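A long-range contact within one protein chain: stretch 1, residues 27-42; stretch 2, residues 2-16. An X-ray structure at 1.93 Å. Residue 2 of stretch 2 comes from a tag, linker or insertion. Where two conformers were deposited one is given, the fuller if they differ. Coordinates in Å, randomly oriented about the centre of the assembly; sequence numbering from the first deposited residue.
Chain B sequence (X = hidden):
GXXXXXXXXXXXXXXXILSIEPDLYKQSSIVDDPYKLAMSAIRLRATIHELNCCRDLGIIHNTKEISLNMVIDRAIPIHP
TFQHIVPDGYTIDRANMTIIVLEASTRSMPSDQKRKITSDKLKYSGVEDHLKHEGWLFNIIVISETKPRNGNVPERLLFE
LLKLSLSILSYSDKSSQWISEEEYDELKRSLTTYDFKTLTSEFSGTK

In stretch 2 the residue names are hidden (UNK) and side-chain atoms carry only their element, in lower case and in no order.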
# COMPACT_ATOMS: atom_id res chain seq x y z
N GLN B 27 -2.23 -10.56 0.06
CA GLN B 27 -2.75 -11.47 -0.95
C GLN B 27 -2.06 -11.32 -2.29
O GLN B 27 -2.47 -11.95 -3.27
CB GLN B 27 -4.25 -11.25 -1.13
CG GLN B 27 -5.09 -11.67 0.04
CD GLN B 27 -6.54 -11.59 -0.30
OE1 GLN B 27 -7.12 -10.49 -0.34
NE2 GLN B 27 -7.16 -12.74 -0.58
N SER B 28 -1.02 -10.49 -2.38
CA SER B 28 -0.45 -10.20 -3.68
C SER B 28 1.05 -10.42 -3.64
O SER B 28 1.62 -10.88 -2.65
CB SER B 28 -0.80 -8.77 -4.12
OG SER B 28 -0.76 -8.68 -5.54
N SER B 29 1.69 -10.10 -4.76
CA SER B 29 3.11 -10.36 -4.91
C SER B 29 3.63 -9.54 -6.07
O SER B 29 2.90 -9.25 -7.03
CB SER B 29 3.40 -11.85 -5.17
OG SER B 29 2.67 -12.33 -6.29
N ILE B 30 4.90 -9.18 -5.98
CA ILE B 30 5.56 -8.39 -6.99
C ILE B 30 6.88 -9.09 -7.29
O ILE B 30 7.75 -9.19 -6.42
CB ILE B 30 5.76 -6.93 -6.55
CG1 ILE B 30 6.40 -6.14 -7.66
CG2 ILE B 30 6.52 -6.82 -5.25
CD1 ILE B 30 5.37 -5.64 -8.56
N VAL B 31 7.02 -9.62 -8.51
CA VAL B 31 8.21 -10.35 -8.91
C VAL B 31 8.68 -9.80 -10.25
O VAL B 31 7.96 -9.06 -10.93
CB VAL B 31 7.95 -11.87 -8.99
CG1 VAL B 31 7.55 -12.39 -7.63
CG2 VAL B 31 6.87 -12.19 -10.04
N ASP B 32 9.91 -10.17 -10.63
CA ASP B 32 10.46 -9.72 -11.91
C ASP B 32 10.09 -10.62 -13.08
O ASP B 32 10.19 -10.19 -14.24
CB ASP B 32 11.99 -9.62 -11.82
CG ASP B 32 12.46 -8.47 -10.93
OD1 ASP B 32 11.87 -7.37 -10.98
OD2 ASP B 32 13.43 -8.66 -10.17
N ASP B 33 9.67 -11.85 -12.83
CA ASP B 33 9.27 -12.74 -13.91
C ASP B 33 8.01 -12.23 -14.60
O ASP B 33 6.98 -12.05 -13.95
CB ASP B 33 9.07 -14.15 -13.36
CG ASP B 33 8.73 -15.17 -14.43
OD1 ASP B 33 9.53 -16.09 -14.65
OD2 ASP B 33 7.64 -15.07 -15.04
N PRO B 34 8.05 -11.95 -15.91
CA PRO B 34 6.87 -11.39 -16.59
C PRO B 34 5.62 -12.23 -16.47
O PRO B 34 4.54 -11.68 -16.24
CB PRO B 34 7.34 -11.27 -18.05
CG PRO B 34 8.82 -11.15 -17.96
CD PRO B 34 9.23 -12.02 -16.80
N TYR B 35 5.72 -13.55 -16.65
CA TYR B 35 4.50 -14.36 -16.62
C TYR B 35 3.96 -14.48 -15.21
O TYR B 35 2.74 -14.43 -15.01
CB TYR B 35 4.76 -15.76 -17.19
CG TYR B 35 4.96 -15.77 -18.69
CD1 TYR B 35 5.37 -16.93 -19.34
CD2 TYR B 35 4.75 -14.63 -19.45
CE1 TYR B 35 5.55 -16.95 -20.71
CE2 TYR B 35 4.93 -14.64 -20.83
CZ TYR B 35 5.34 -15.80 -21.45
OH TYR B 35 5.52 -15.83 -22.81
N LYS B 36 4.85 -14.65 -14.24
CA LYS B 36 4.41 -14.69 -12.85
C LYS B 36 3.79 -13.36 -12.44
O LYS B 36 2.79 -13.33 -11.72
CB LYS B 36 5.60 -15.03 -11.96
CG LYS B 36 5.23 -15.60 -10.63
CD LYS B 36 6.45 -16.26 -10.01
CE LYS B 36 6.14 -16.82 -8.64
NZ LYS B 36 7.32 -17.53 -8.11
N LEU B 37 4.39 -12.26 -12.89
CA LEU B 37 3.83 -10.95 -12.59
C LEU B 37 2.47 -10.77 -13.25
O LEU B 37 1.54 -10.22 -12.64
CB LEU B 37 4.79 -9.86 -13.05
CG LEU B 37 4.35 -8.42 -12.73
CD1 LEU B 37 4.43 -8.17 -11.23
CD2 LEU B 37 5.20 -7.43 -13.49
N ALA B 38 2.34 -11.21 -14.50
CA ALA B 38 1.06 -11.08 -15.18
C ALA B 38 -0.03 -11.83 -14.44
O ALA B 38 -1.16 -11.33 -14.30
CB ALA B 38 1.15 -11.56 -16.64
N MET B 39 0.28 -13.04 -13.95
CA MET B 39 -0.76 -13.80 -13.26
C MET B 39 -1.10 -13.17 -11.91
O MET B 39 -2.27 -13.18 -11.49
CB MET B 39 -0.33 -15.27 -13.09
CG MET B 39 -0.18 -16.06 -14.42
SD MET B 39 -1.41 -15.70 -15.72
CE MET B 39 -2.92 -16.32 -14.98
N SER B 40 -0.12 -12.59 -11.23
CA SER B 40 -0.41 -11.88 -9.99
C SER B 40 -1.31 -10.68 -10.24
O SER B 40 -2.23 -10.40 -9.46
CB SER B 40 0.90 -11.47 -9.31
OG SER B 40 0.64 -10.55 -8.25
N ALA B 41 -1.08 -9.96 -11.34
CA ALA B 41 -1.94 -8.83 -11.69
C ALA B 41 -3.37 -9.27 -11.95
O ALA B 41 -4.32 -8.62 -11.50
CB ALA B 41 -1.36 -8.12 -12.92
N ILE B 42 -3.54 -10.38 -12.67
CA ILE B 42 -4.88 -10.91 -12.93
C ILE B 42 -5.55 -11.34 -11.64
O ILE B 42 -6.74 -11.06 -11.42
CB ILE B 42 -4.78 -12.07 -13.95
CG1 ILE B 42 -4.37 -11.50 -15.31
CG2 ILE B 42 -6.11 -12.87 -14.01
CD1 ILE B 42 -3.81 -12.56 -16.28
N UNK B 2 12.24 -7.19 -24.44
CA UNK B 2 11.02 -6.89 -25.20
C UNK B 2 9.78 -6.81 -24.29
O UNK B 2 8.93 -5.94 -24.48
c UNK B 2 11.63 -9.19 -25.49
c UNK B 2 12.72 -8.56 -24.67
c UNK B 2 10.91 -8.07 -26.18
N UNK B 3 9.69 -7.71 -23.32
CA UNK B 3 8.65 -7.64 -22.30
C UNK B 3 9.04 -6.76 -21.13
O UNK B 3 8.18 -6.47 -20.28
c UNK B 3 7.51 -9.90 -22.80
s UNK B 3 7.13 -11.58 -22.25
c UNK B 3 8.30 -9.05 -21.79
c UNK B 3 8.77 -12.25 -21.96
N UNK B 4 10.29 -6.31 -21.07
CA UNK B 4 10.76 -5.50 -19.94
C UNK B 4 9.97 -4.21 -19.75
O UNK B 4 9.55 -3.95 -18.62
c UNK B 4 13.14 -6.37 -19.72
o UNK B 4 14.34 -6.16 -19.44
c UNK B 4 12.26 -5.20 -20.10
o UNK B 4 12.63 -7.51 -19.71
N UNK B 5 9.76 -3.36 -20.77
CA UNK B 5 8.98 -2.14 -20.53
C UNK B 5 7.60 -2.41 -19.94
O UNK B 5 7.22 -1.78 -18.94
c UNK B 5 8.90 -1.50 -21.93
c UNK B 5 10.07 -2.03 -22.65
c UNK B 5 10.24 -3.43 -22.17
N UNK B 6 6.83 -3.34 -20.51
CA UNK B 6 5.53 -3.67 -19.94
C UNK B 6 5.66 -4.22 -18.53
O UNK B 6 4.87 -3.89 -17.64
c UNK B 6 4.79 -4.68 -20.82
o UNK B 6 4.14 -2.81 -22.18
o UNK B 6 3.82 -4.83 -22.98
c UNK B 6 4.21 -4.06 -22.08
N UNK B 7 6.65 -5.09 -18.31
CA UNK B 7 6.82 -5.69 -16.99
C UNK B 7 7.19 -4.64 -15.94
O UNK B 7 6.66 -4.66 -14.82
o UNK B 7 7.43 -7.83 -17.93
c UNK B 7 8.10 -7.39 -15.66
c UNK B 7 7.88 -6.80 -17.04
N UNK B 8 8.10 -3.73 -16.28
CA UNK B 8 8.46 -2.68 -15.33
C UNK B 8 7.28 -1.79 -15.00
O UNK B 8 7.12 -1.33 -13.86
c UNK B 8 10.92 -2.55 -15.86
c UNK B 8 9.60 -1.83 -15.89
n UNK B 8 11.83 -2.15 -16.74
o UNK B 8 11.13 -3.47 -15.06
N UNK B 9 6.46 -1.50 -16.01
CA UNK B 9 5.29 -0.66 -15.79
C UNK B 9 4.25 -1.37 -14.94
O UNK B 9 3.65 -0.77 -14.04
c UNK B 9 3.14 1.14 -18.55
c UNK B 9 4.13 2.13 -16.42
c UNK B 9 3.62 0.84 -17.13
c UNK B 9 4.71 -0.25 -17.14
N UNK B 10 4.02 -2.66 -15.20
CA UNK B 10 3.04 -3.40 -14.41
C UNK B 10 3.46 -3.51 -12.95
O UNK B 10 2.62 -3.45 -12.05
c UNK B 10 2.82 -4.78 -15.04
c UNK B 10 1.76 -7.03 -15.15
c UNK B 10 0.45 -5.09 -14.25
c UNK B 10 1.83 -5.73 -14.35
N UNK B 11 4.77 -3.64 -12.68
CA UNK B 11 5.22 -3.62 -11.29
C UNK B 11 4.84 -2.32 -10.61
O UNK B 11 4.38 -2.30 -9.46
c UNK B 11 6.74 -3.83 -11.21
c UNK B 11 7.17 -5.25 -11.55
c UNK B 11 8.60 -5.53 -11.12
c UNK B 11 9.60 -4.84 -12.02
n UNK B 11 10.79 -5.72 -12.26
N UNK B 12 5.02 -1.20 -11.32
CA UNK B 12 4.65 0.09 -10.76
C UNK B 12 3.14 0.19 -10.50
O UNK B 12 2.72 0.69 -9.45
o UNK B 12 3.79 3.14 -11.59
c UNK B 12 4.80 2.57 -11.20
n UNK B 12 5.64 3.12 -10.33
c UNK B 12 5.14 1.18 -11.69
N UNK B 13 2.32 -0.29 -11.44
CA UNK B 13 0.87 -0.33 -11.23
C UNK B 13 0.53 -1.12 -9.97
O UNK B 13 -0.23 -0.66 -9.11
c UNK B 13 0.15 -0.93 -12.46
c UNK B 13 -1.33 -1.24 -12.14
c UNK B 13 0.29 -0.02 -13.69
N UNK B 14 1.09 -2.32 -9.83
CA UNK B 14 0.78 -3.14 -8.67
C UNK B 14 1.25 -2.45 -7.39
O UNK B 14 0.52 -2.41 -6.38
c UNK B 14 0.73 -5.30 -9.99
c UNK B 14 1.40 -4.54 -8.82
c UNK B 14 1.29 -5.31 -7.54
c UNK B 14 1.34 -6.68 -10.23
N UNK B 15 2.45 -1.89 -7.41
CA UNK B 15 2.96 -1.18 -6.24
C UNK B 15 2.04 -0.04 -5.85
O UNK B 15 1.78 0.18 -4.65
c UNK B 15 5.50 -1.70 -6.48
c UNK B 15 4.38 -0.65 -6.50
c UNK B 15 6.79 -1.16 -7.11
c UNK B 15 5.78 -2.17 -5.07
N UNK B 16 1.54 0.71 -6.83
CA UNK B 16 0.66 1.84 -6.51
C UNK B 16 -0.66 1.35 -5.93
O UNK B 16 -1.17 1.94 -4.96
o UNK B 16 -0.38 4.54 -9.73
c UNK B 16 0.41 2.70 -7.75
c UNK B 16 -0.41 3.95 -7.41
c UNK B 16 -0.56 4.94 -8.56
o UNK B 16 -0.88 6.12 -8.29

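Position 2 has three side-chain carbons closing a ring onto the backbone N, out of reach of stretch 1; it is a proline, P2, left by the expression tag. Position 3 carries two carbons, a sulfur and a terminal carbon, unbranched; the sulfur lies 4.0 Å from Y35 CE2, oblique to the ring, and the last carbon 4.1 Å from P34 CG. This is methionine, M3, whose unbranched chain reaches both rings.

Position 4, two carbons with two oxygens on the second, is aspartate, D4, exposed near the beginning of the helix, where a negative charge suits the dipole. Position 5 again closes three carbons onto its N: P5, tolerated in the first turn because its N needs no helical partner. Position 6 repeats the pattern of position 4 and is D6, its carboxylate bonded elsewhere in the structure.

Position 7 has one carbon bearing an oxygen and a carbon; the oxygen lies 3.4 Å from P34 CB. It is threonine: T7 OG1 donates to M3 O at 2.8 Å, satisfying its polarity within its own stretch. Position 8, two carbons with one oxygen and one nitrogen on the second, is N8, a polar amide exposed to solvent. Position 9 has four carbons forked at the second: L9, pointing away, its apolar chain only partly exposed.

Position 10 has the same fork, one tip 3.8 Å from A41 CB and the other 3.8 Å from L37 CG. It is L10, its fork suited to touching both. Position 11 is four carbons in a row ending in nitrogen; the second carbon lies 3.5 Å from L37 CD2 and the nitrogen a very short 2.4 Å from D32 OD1. This is K11, long enough to pack and still form a hydrogen-bonded salt bridge.

Position 12 has two carbons, the second carrying one oxygen and one nitrogen, and misses stretch 1: N12, buried, its amide bonded elsewhere. Position 13, one carbon carrying two, is V13, apolar and buried without touching stretch 1. Position 14 has four carbons, forked at the first; its two-carbon arm ends 3.6 Å from L37 CD1, and CB lies 4.1 Å from I30 CD1. It is I14, touching both. Position 15, forked at the second of four carbons, puts that carbon 4.5 Å from I30 CD1: L15, apolar and buried. Position 16 has three carbons, the third with two oxygens: E16, buried, its carboxylate bonded elsewhere.

The helices run at 38°, their axes approaching to 10.2 Å, with L37 a knob among T7, L10, K11 and I14. A41 has only a methyl, so L10 CD1 comes to 3.8 Å and I14 CD1 to 4.1 Å of its CB. In the preceding loop, I30 lays CD1 3.4 Å from K11 CA, and D32 adds the salt bridge at the more exposed margin.

Stretch 2 (2-16) PMDPDTNLLKNVILE
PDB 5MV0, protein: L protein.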